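Local coordinates for protein afamin (Homo sapiens, PDB 6FAK) that carries hydrophobic molecules in body fluids, binds vitamin E and keeps lipidated Wnt proteins soluble and active, at residues Ser422-Val427 / Leu522-Asp527; Arg413-Ala418 / Phe529-Val534; Leu234-Glu239 / Met264-Ser269. One frame throughout, in Å; residues are numbered along the deposited sequence.

Contact 1 (Ser422-Val427 / Leu522-Asp527); sequences STEELV and LQRKTD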
loop_
_atom_site.group_PDB
_atom_site.type_symbol
_atom_site.label_atom_id
_atom_site.label_comp_id
_atom_site.label_asym_id
_atom_site.label_seq_id
_atom_site.Cartn_x
_atom_site.Cartn_y
_atom_site.Cartn_z
ATOM N N SER A 422 -1.325 -12.923 12.749
ATOM C CA SER A 422 -1.673 -14.169 12.095
ATOM C C SER A 422 -0.532 -14.600 11.130
ATOM O O SER A 422 0.200 -13.790 10.531
ATOM C CB SER A 422 -2.972 -14.060 11.309
ATOM O OG SER A 422 -2.809 -13.221 10.194
ATOM N N THR A 423 -0.405 -15.914 11.015
ATOM C CA THR A 423 0.480 -16.479 10.057
ATOM C C THR A 423 0.246 -15.964 8.645
ATOM O O THR A 423 1.233 -15.677 7.940
ATOM C CB THR A 423 0.415 -18.032 10.126
ATOM O OG1 THR A 423 0.953 -18.399 11.393
ATOM C CG2 THR A 423 1.210 -18.652 9.028
ATOM N N GLU A 424 -1.015 -15.816 8.239
ATOM C CA GLU A 424 -1.297 -15.319 6.876
ATOM C C GLU A 424 -0.735 -13.919 6.685
ATOM O O GLU A 424 -0.154 -13.612 5.642
ATOM C CB GLU A 424 -2.809 -15.282 6.535
ATOM C CG GLU A 424 -3.428 -16.632 6.216
ATOM C CD GLU A 424 -2.647 -17.382 5.155
ATOM O OE1 GLU A 424 -2.007 -18.391 5.506
ATOM O OE2 GLU A 424 -2.593 -16.915 4.002
ATOM N N GLU A 425 -0.859 -13.084 7.710
ATOM C CA GLU A 425 -0.341 -11.719 7.634
ATOM C C GLU A 425 1.196 -11.698 7.561
ATOM O O GLU A 425 1.757 -10.931 6.782
ATOM C CB GLU A 425 -0.832 -10.851 8.822
ATOM C CG GLU A 425 -0.239 -9.445 8.762
ATOM C CD GLU A 425 -0.994 -8.390 9.547
ATOM O OE1 GLU A 425 -1.850 -8.706 10.422
ATOM O OE2 GLU A 425 -0.688 -7.211 9.259
ATOM N N LEU A 426 1.852 -12.512 8.382
ATOM C CA LEU A 426 3.294 -12.541 8.464
ATOM C C LEU A 426 3.858 -13.006 7.126
ATOM O O LEU A 426 4.831 -12.478 6.670
ATOM C CB LEU A 426 3.798 -13.444 9.641
ATOM C CG LEU A 426 3.617 -12.795 11.022
ATOM C CD1 LEU A 426 3.551 -13.798 12.186
ATOM C CD2 LEU A 426 4.695 -11.728 11.242
ATOM N N VAL A 427 3.222 -14.004 6.543
ATOM C CA VAL A 427 3.566 -14.485 5.226
ATOM C C VAL A 427 3.448 -13.386 4.166
ATOM O O VAL A 427 4.387 -13.183 3.418
ATOM C CB VAL A 427 2.735 -15.744 4.861
ATOM C CG1 VAL A 427 2.878 -16.078 3.351
ATOM C CG2 VAL A 427 3.234 -16.931 5.667
ATOM N N LEU A 522 2.103 -23.277 -3.487
ATOM C CA LEU A 522 3.131 -24.123 -2.865
ATOM C C LEU A 522 4.199 -23.291 -2.161
ATOM O O LEU A 522 4.763 -23.717 -1.144
ATOM C CB LEU A 522 3.797 -25.031 -3.900
ATOM C CG LEU A 522 4.524 -26.297 -3.415
ATOM C CD1 LEU A 522 4.601 -27.266 -4.592
ATOM C CD2 LEU A 522 5.916 -26.042 -2.835
ATOM N N GLN A 523 4.512 -22.129 -2.726
ATOM C CA GLN A 523 5.375 -21.189 -2.046
ATOM C C GLN A 523 4.718 -20.754 -0.711
ATOM O O GLN A 523 5.387 -20.709 0.314
ATOM C CB GLN A 523 5.676 -19.965 -2.928
ATOM C CG GLN A 523 6.715 -19.012 -2.338
ATOM C CD GLN A 523 8.046 -19.711 -2.080
ATOM O OE1 GLN A 523 8.724 -20.114 -3.028
ATOM N NE2 GLN A 523 8.403 -19.903 -0.790
ATOM N N ARG A 524 3.424 -20.431 -0.756
ATOM C CA ARG A 524 2.703 -19.926 0.404
ATOM C C ARG A 524 2.621 -20.975 1.533
ATOM O O ARG A 524 2.774 -20.634 2.700
ATOM C CB ARG A 524 1.314 -19.367 0.027
ATOM C CG ARG A 524 0.699 -18.504 1.133
ATOM C CD ARG A 524 -0.371 -17.516 0.661
ATOM N NE ARG A 524 0.178 -16.177 0.443
ATOM C CZ ARG A 524 0.106 -15.120 1.273
ATOM N NH1 ARG A 524 -0.527 -15.200 2.464
ATOM N NH2 ARG A 524 0.678 -13.974 0.923
ATOM N N LYS A 525 2.441 -22.232 1.171
ATOM C CA LYS A 525 2.459 -23.359 2.117
ATOM C C LYS A 525 3.772 -23.539 2.850
ATOM O O LYS A 525 3.797 -23.790 4.069
ATOM C CB LYS A 525 2.109 -24.664 1.389
ATOM C CG LYS A 525 2.725 -25.971 1.930
ATOM C CD LYS A 525 2.118 -26.446 3.265
ATOM C CE LYS A 525 3.086 -27.280 4.126
ATOM N NZ LYS A 525 2.474 -27.784 5.398
ATOM N N THR A 526 4.864 -23.486 2.106
ATOM C CA THR A 526 6.203 -23.483 2.701
ATOM C C THR A 526 6.403 -22.296 3.677
ATOM O O THR A 526 6.950 -22.468 4.776
ATOM C CB THR A 526 7.250 -23.431 1.593
ATOM O OG1 THR A 526 7.111 -24.625 0.814
ATOM C CG2 THR A 526 8.703 -23.326 2.149
ATOM N N ASP A 527 5.926 -21.124 3.248
ATOM C CA ASP A 527 6.056 -19.897 4.015
ATOM C C ASP A 527 5.270 -19.999 5.330
ATOM O O ASP A 527 5.765 -19.597 6.386
ATOM C CB ASP A 527 5.634 -18.689 3.183
ATOM C CG ASP A 527 6.608 -18.364 2.061
ATOM O OD1 ASP A 527 7.681 -18.989 1.896
ATOM O OD2 ASP A 527 6.319 -17.431 1.297
#
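Arg-524 leans from helix 521-536 onto the N-terminal part of helix 423-440 and meets Glu-424 and Val-427 there. From CB its chain leaves with CG opposite the backbone N (chi1 -165°), and CG touches CG1 of Val-427 at 3.9 Å. Next, CD passes 4.1 Å from Glu-424 OE2, and a bend at chi3 turns the guanidinium across the valine. The methyl CG1 of Val-427 sits over the centre of one guanidinium face, 3.6 Å from CZ. At the tip, NH1 donates to Glu-424 OE2 over 3.1 Å, a bent salt-bridge bond (143° at the hydrogen). The oxygen lies close to the guanidinium plane, whereas the nitrogen stands well above the carboxylate plane. NH2 turns to Ser-428 OG, and Glu-424 OE1 forms a second salt bridge, with NE of Arg-528. The other methyl of Val-427, CG2, rests on the backbone of Asp-527, 3.7 Å from its C; the Asp-527 carboxylate is engaged by Lys-407. Ser-422 OG caps the helix at Glu-425 N. The two helix segments cross at 114°, with a salt bridge beside the valine contact, in the all-helical third albumin domain.

Contact 2 (Arg413-Ala418 / Phe529-Val534); sequences RLTKIA and FLVNLV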
loop_
_atom_site.group_PDB
_atom_site.type_symbol
_atom_site.label_atom_id
_atom_site.label_comp_id
_atom_site.label_asym_id
_atom_site.label_seq_id
_atom_site.Cartn_x
_atom_site.Cartn_y
_atom_site.Cartn_z
ATOM N N ARG A 413 12.625 -13.346 11.254
ATOM C CA ARG A 413 12.793 -12.073 11.980
ATOM C C ARG A 413 11.459 -11.429 12.293
ATOM O O ARG A 413 11.242 -11.041 13.432
ATOM C CB ARG A 413 13.676 -11.089 11.200
ATOM C CG ARG A 413 15.168 -11.312 11.480
ATOM C CD ARG A 413 15.627 -10.668 12.818
ATOM N NE ARG A 413 15.649 -11.636 13.930
ATOM C CZ ARG A 413 15.464 -11.356 15.224
ATOM N NH1 ARG A 413 15.255 -10.099 15.630
ATOM N NH2 ARG A 413 15.498 -12.324 16.113
ATOM N N LEU A 414 10.587 -11.332 11.296
ATOM C CA LEU A 414 9.300 -10.725 11.476
ATOM C C LEU A 414 8.459 -11.480 12.522
ATOM O O LEU A 414 7.753 -10.868 13.328
ATOM C CB LEU A 414 8.509 -10.636 10.164
ATOM C CG LEU A 414 8.865 -9.569 9.119
ATOM C CD1 LEU A 414 8.280 -9.975 7.741
ATOM C CD2 LEU A 414 8.276 -8.239 9.560
ATOM N N THR A 415 8.465 -12.811 12.433
ATOM C CA THR A 415 7.687 -13.649 13.370
ATOM C C THR A 415 8.227 -13.513 14.811
ATOM O O THR A 415 7.453 -13.426 15.749
ATOM C CB THR A 415 7.624 -15.114 12.897
ATOM O OG1 THR A 415 7.094 -15.160 11.560
ATOM C CG2 THR A 415 6.734 -15.906 13.745
ATOM N N LYS A 416 9.539 -13.454 14.979
ATOM C CA LYS A 416 10.132 -13.173 16.295
ATOM C C LYS A 416 9.668 -11.854 16.937
ATOM O O LYS A 416 9.416 -11.771 18.182
ATOM C CB LYS A 416 11.673 -13.154 16.211
ATOM C CG LYS A 416 12.325 -14.498 16.004
ATOM C CD LYS A 416 12.321 -15.348 17.255
ATOM C CE LYS A 416 13.256 -16.561 17.147
ATOM N NZ LYS A 416 14.731 -16.323 17.265
ATOM N N ILE A 417 9.631 -10.809 16.127
ATOM C CA ILE A 417 9.363 -9.495 16.602
ATOM C C ILE A 417 7.864 -9.218 16.768
ATOM O O ILE A 417 7.500 -8.397 17.591
ATOM C CB ILE A 417 10.059 -8.339 15.780
ATOM C CG1 ILE A 417 9.448 -8.173 14.429
ATOM C CG2 ILE A 417 11.585 -8.511 15.686
ATOM C CD1 ILE A 417 9.893 -6.913 13.743
ATOM N N ALA A 418 7.031 -9.853 15.949
ATOM C CA ALA A 418 5.560 -9.629 15.905
ATOM C C ALA A 418 4.785 -10.950 15.855
ATOM O O ALA A 418 3.999 -11.165 14.940
ATOM C CB ALA A 418 5.181 -8.726 14.717
ATOM N N PHE A 529 4.432 -22.789 6.879
ATOM C CA PHE A 529 5.169 -23.765 7.714
ATOM C C PHE A 529 6.262 -23.100 8.551
ATOM O O PHE A 529 6.357 -23.315 9.787
ATOM C CB PHE A 529 5.715 -24.924 6.830
ATOM C CG PHE A 529 6.594 -25.881 7.566
ATOM C CD1 PHE A 529 7.967 -25.650 7.678
ATOM C CD2 PHE A 529 6.061 -27.014 8.134
ATOM C CE1 PHE A 529 8.792 -26.509 8.392
ATOM C CE2 PHE A 529 6.877 -27.886 8.875
ATOM C CZ PHE A 529 8.259 -27.620 8.999
ATOM N N LEU A 530 7.084 -22.290 7.882
ATOM C CA LEU A 530 8.191 -21.618 8.563
ATOM C C LEU A 530 7.717 -20.678 9.671
ATOM O O LEU A 530 8.277 -20.696 10.776
ATOM C CB LEU A 530 9.076 -20.885 7.601
ATOM C CG LEU A 530 10.256 -20.157 8.237
ATOM C CD1 LEU A 530 11.189 -20.987 9.105
ATOM C CD2 LEU A 530 11.070 -19.550 7.120
ATOM N N VAL A 531 6.674 -19.896 9.372
ATOM C CA VAL A 531 6.126 -18.988 10.326
ATOM C C VAL A 531 5.573 -19.746 11.533
ATOM O O VAL A 531 5.901 -19.391 12.678
ATOM C CB VAL A 531 5.112 -18.011 9.696
ATOM C CG1 VAL A 531 4.330 -17.218 10.739
ATOM C CG2 VAL A 531 5.851 -17.057 8.777
ATOM N N ASN A 532 4.750 -20.747 11.290
ATOM C CA ASN A 532 4.216 -21.587 12.391
ATOM C C ASN A 532 5.326 -22.253 13.224
ATOM O O ASN A 532 5.268 -22.296 14.458
ATOM C CB ASN A 532 3.191 -22.611 11.875
ATOM C CG ASN A 532 1.925 -21.953 11.364
ATOM O OD1 ASN A 532 1.466 -20.958 11.945
ATOM N ND2 ASN A 532 1.338 -22.500 10.310
ATOM N N LEU A 533 6.376 -22.707 12.553
ATOM C CA LEU A 533 7.533 -23.273 13.238
ATOM C C LEU A 533 8.218 -22.286 14.192
ATOM O O LEU A 533 8.593 -22.670 15.356
ATOM C CB LEU A 533 8.548 -23.798 12.224
ATOM C CG LEU A 533 9.690 -24.605 12.808
ATOM C CD1 LEU A 533 9.200 -25.912 13.429
ATOM C CD2 LEU A 533 10.708 -24.842 11.695
ATOM N N VAL A 534 8.362 -21.039 13.721
ATOM C CA VAL A 534 8.998 -19.985 14.483
ATOM C C VAL A 534 8.124 -19.640 15.693
ATOM O O VAL A 534 8.662 -19.412 16.767
ATOM C CB VAL A 534 9.341 -18.710 13.670
ATOM C CG1 VAL A 534 9.931 -17.661 14.554
ATOM C CG2 VAL A 534 10.398 -18.999 12.602
#
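The end of helix 376-417 runs beside helix 521-536 at 37° between their N-to-C directions, with the short axes 9.4 Å apart and the backbones nearest at Thr-415 and Val-531. The CB of Thr-415 is directed toward the partner helix, and this residue does most of the touching, one branch for each of two valines a helical turn apart. Its hydroxyl, opposite the carbonyl carbon at chi1 -55°, lies against both methyls of Val-531, with OG1 3.5 Å from CG1 and 3.6 Å from CG2. That oxygen makes no hydrogen bond across the interface; it bonds to Leu-411 O in its own helix, so this buried polar atom is satisfied although it faces methyl groups in residues 529-534. The methyl CG2 of Thr-415 meets Val-534 CG1 at 3.7 Å and lies equally far, 3.7 Å, from the backbone O of Val-531. Both helices belong to the third domain of the albumin fold, and helix 376-417 is the long one that runs into it from the second. With chi1 at 177°, Val-534 directs CG1 at the threonine, and Val-534 CG1 also touches Thr-415 CB at 3.8 Å. On the flank, the aliphatic part of Lys-416 adds a looser contact, CG standing 4.2 Å from the same Val-534 CG1. The charged end of this lysine takes no part in that contact: NZ continues to the carboxylate of Asp-542 and to Leu-540 O. Helix 542-560 closes this flank, with Leu-545 touching both Lys-416 and Val-534. Towards helix 423-440, Leu-426 lies against Thr-415 and Val-531 alike.

Contact 3 (Leu234-Glu239 / Met264-Ser269); sequences LISLVE and MNHICS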
loop_
_atom_site.group_PDB
_atom_site.type_symbol
_atom_site.label_atom_id
_atom_site.label_comp_id
_atom_site.label_asym_id
_atom_site.label_seq_id
_atom_site.Cartn_x
_atom_site.Cartn_y
_atom_site.Cartn_z
ATOM N N LEU A 234 4.147 24.638 -6.997
ATOM C CA LEU A 234 4.257 23.394 -6.213
ATOM C C LEU A 234 3.367 23.412 -4.953
ATOM O O LEU A 234 2.604 22.455 -4.676
ATOM C CB LEU A 234 5.725 23.162 -5.864
ATOM C CG LEU A 234 6.258 21.929 -5.120
ATOM C CD1 LEU A 234 6.075 22.026 -3.657
ATOM C CD2 LEU A 234 5.606 20.680 -5.634
ATOM N N ILE A 235 3.429 24.495 -4.189
ATOM C CA ILE A 235 2.584 24.601 -2.994
ATOM C C ILE A 235 1.118 24.557 -3.375
ATOM O O ILE A 235 0.349 23.842 -2.761
ATOM C CB ILE A 235 2.909 25.820 -2.097
ATOM C CG1 ILE A 235 4.293 25.653 -1.489
ATOM C CG2 ILE A 235 1.850 26.042 -1.025
ATOM C CD1 ILE A 235 4.542 24.402 -0.694
ATOM N N SER A 236 0.754 25.223 -4.447
ATOM C CA SER A 236 -0.607 25.184 -4.932
ATOM C C SER A 236 -1.070 23.758 -5.321
ATOM O O SER A 236 -2.192 23.328 -4.969
ATOM C CB SER A 236 -0.756 26.159 -6.112
ATOM O OG SER A 236 -2.104 26.217 -6.484
ATOM N N LEU A 237 -0.177 23.023 -5.977
ATOM C CA LEU A 237 -0.441 21.652 -6.396
ATOM C C LEU A 237 -0.549 20.729 -5.176
ATOM O O LEU A 237 -1.422 19.868 -5.127
ATOM C CB LEU A 237 0.643 21.172 -7.350
ATOM C CG LEU A 237 0.556 19.802 -7.987
ATOM C CD1 LEU A 237 -0.766 19.645 -8.745
ATOM C CD2 LEU A 237 1.752 19.555 -8.885
ATOM N N VAL A 238 0.341 20.923 -4.212
ATOM C CA VAL A 238 0.331 20.180 -2.975
ATOM C C VAL A 238 -0.999 20.336 -2.237
ATOM O O VAL A 238 -1.493 19.339 -1.682
ATOM C CB VAL A 238 1.499 20.536 -2.064
ATOM C CG1 VAL A 238 1.283 20.051 -0.617
ATOM C CG2 VAL A 238 2.783 19.978 -2.641
ATOM N N GLU A 239 -1.571 21.542 -2.227
ATOM C CA GLU A 239 -2.915 21.760 -1.665
ATOM C C GLU A 239 -4.004 20.917 -2.334
ATOM O O GLU A 239 -4.823 20.303 -1.624
ATOM C CB GLU A 239 -3.317 23.251 -1.697
ATOM C CG GLU A 239 -2.520 24.093 -0.729
ATOM C CD GLU A 239 -3.224 24.266 0.600
ATOM O OE1 GLU A 239 -3.930 23.332 1.061
ATOM O OE2 GLU A 239 -3.098 25.359 1.187
ATOM N N MET A 264 -5.027 16.436 -11.937
ATOM C CA MET A 264 -4.501 16.159 -13.278
ATOM C C MET A 264 -4.677 17.362 -14.199
ATOM O O MET A 264 -3.737 17.746 -14.927
ATOM C CB MET A 264 -5.152 14.892 -13.854
ATOM C CG MET A 264 -4.916 13.663 -13.001
ATOM S SD MET A 264 -3.188 13.493 -12.523
ATOM C CE MET A 264 -3.260 12.108 -11.395
ATOM N N ASN A 265 -5.838 17.993 -14.099
ATOM C CA ASN A 265 -6.093 19.253 -14.780
ATOM C C ASN A 265 -5.151 20.376 -14.340
ATOM O O ASN A 265 -4.648 21.104 -15.200
ATOM C CB ASN A 265 -7.566 19.669 -14.654
ATOM C CG ASN A 265 -8.518 18.690 -15.398
ATOM O OD1 ASN A 265 -8.076 17.779 -16.137
ATOM N ND2 ASN A 265 -9.827 18.862 -15.183
ATOM N N HIS A 266 -4.923 20.533 -13.037
ATOM C CA HIS A 266 -3.892 21.479 -12.520
ATOM C C HIS A 266 -2.494 21.208 -13.145
ATOM O O HIS A 266 -1.862 22.102 -13.695
ATOM C CB HIS A 266 -3.820 21.399 -10.997
ATOM C CG HIS A 266 -3.032 22.483 -10.343
ATOM N ND1 HIS A 266 -3.331 22.929 -9.080
ATOM C CD2 HIS A 266 -1.973 23.218 -10.758
ATOM C CE1 HIS A 266 -2.500 23.895 -8.743
ATOM N NE2 HIS A 266 -1.663 24.086 -9.744
ATOM N N ILE A 267 -2.042 19.976 -13.087
ATOM C CA ILE A 267 -0.789 19.564 -13.699
ATOM C C ILE A 267 -0.792 19.892 -15.214
ATOM O O ILE A 267 0.032 20.684 -15.676
ATOM C CB ILE A 267 -0.536 18.073 -13.450
ATOM C CG1 ILE A 267 -0.213 17.855 -11.951
ATOM C CG2 ILE A 267 0.609 17.498 -14.299
ATOM C CD1 ILE A 267 -0.128 16.413 -11.524
ATOM N N CYS A 268 -1.741 19.322 -15.949
ATOM C CA CYS A 268 -1.860 19.527 -17.411
ATOM C C CYS A 268 -2.044 20.960 -17.873
ATOM O O CYS A 268 -1.389 21.369 -18.826
ATOM C CB CYS A 268 -2.988 18.676 -17.986
ATOM S SG CYS A 268 -2.498 16.972 -18.062
ATOM N N SER A 269 -2.880 21.736 -17.190
ATOM C CA SER A 269 -3.105 23.124 -17.588
ATOM C C SER A 269 -1.907 24.054 -17.331
ATOM O O SER A 269 -1.995 25.265 -17.606
ATOM C CB SER A 269 -4.403 23.698 -16.991
ATOM O OG SER A 269 -4.170 24.456 -15.824
#
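His-266 ND1 is hydrogen-bonded to Asp-240 OD2 while its ring lies against Leu-237 and Ser-236; the other ring nitrogen, NE2, is held by Glu-233 OE2. Both acids come from helix 231-250, just outside residues 234-239, so the imidazole spans the gap between two helices and is pinned at two corners, which fixes its rotation. The CB of His-266 is directed toward that helix, and CG lies opposite the backbone N (chi1 -168°), which carries the ring across. Leu-237 CD1 lies over one face, displaced toward the ring's rim near CG, in a CH-pi contact 4.2 Å from the ring centroid and 19° off the normal. At the ring's edge Ser-236 comes close, OG lying 3.3 Å from CE1. CE1 also reaches the neighbouring backbone, 3.7 Å from Leu-237 N. Deeper between the helices the contact turns apolar: the same CD1 of Leu-237 packs on Ile-267 CG1 at 3.7 Å, and its second methyl, CD2, touches that carbon at 4.0 Å. The two helices run almost antiparallel, at 163°, and follow each other as a hairpin whose turn is tied by the Cys-248 to Cys-256 disulfide. At the far end, Cys-268 is joined to Cys-282. This hairpin belongs to the region of the second albumin domain that forms the pocket for hydrophobic ligands. Two carboxylates on the two ring nitrogens would probably stabilise the doubly protonated imidazolium, so the link across the hairpin may strengthen as the histidine takes up a proton.

Contacts 1 and 2 share helix 521-536, their centres about 10 Å apart. The helices set against it, 423-440 and 376-417, are consecutive in the sequence. The two contacts also meet directly, through a probable hydrogen bond between Thr-423 OG1 and Asn-532 OD1 at 2.7 Å. Contact 2 is wholly buried, without a hydrogen bond across the interface, whereas contact 1 is partly buried and adds a salt bridge. Contact 3 lies across the chain's centre in the second albumin domain, its centre about 42 Å from that of contact 1 and 45 Å from that of contact 2. Also partly buried, it joins its segments by CH-pi and aliphatic packing, the imidazole's acidic partners lying just outside residues 234-239.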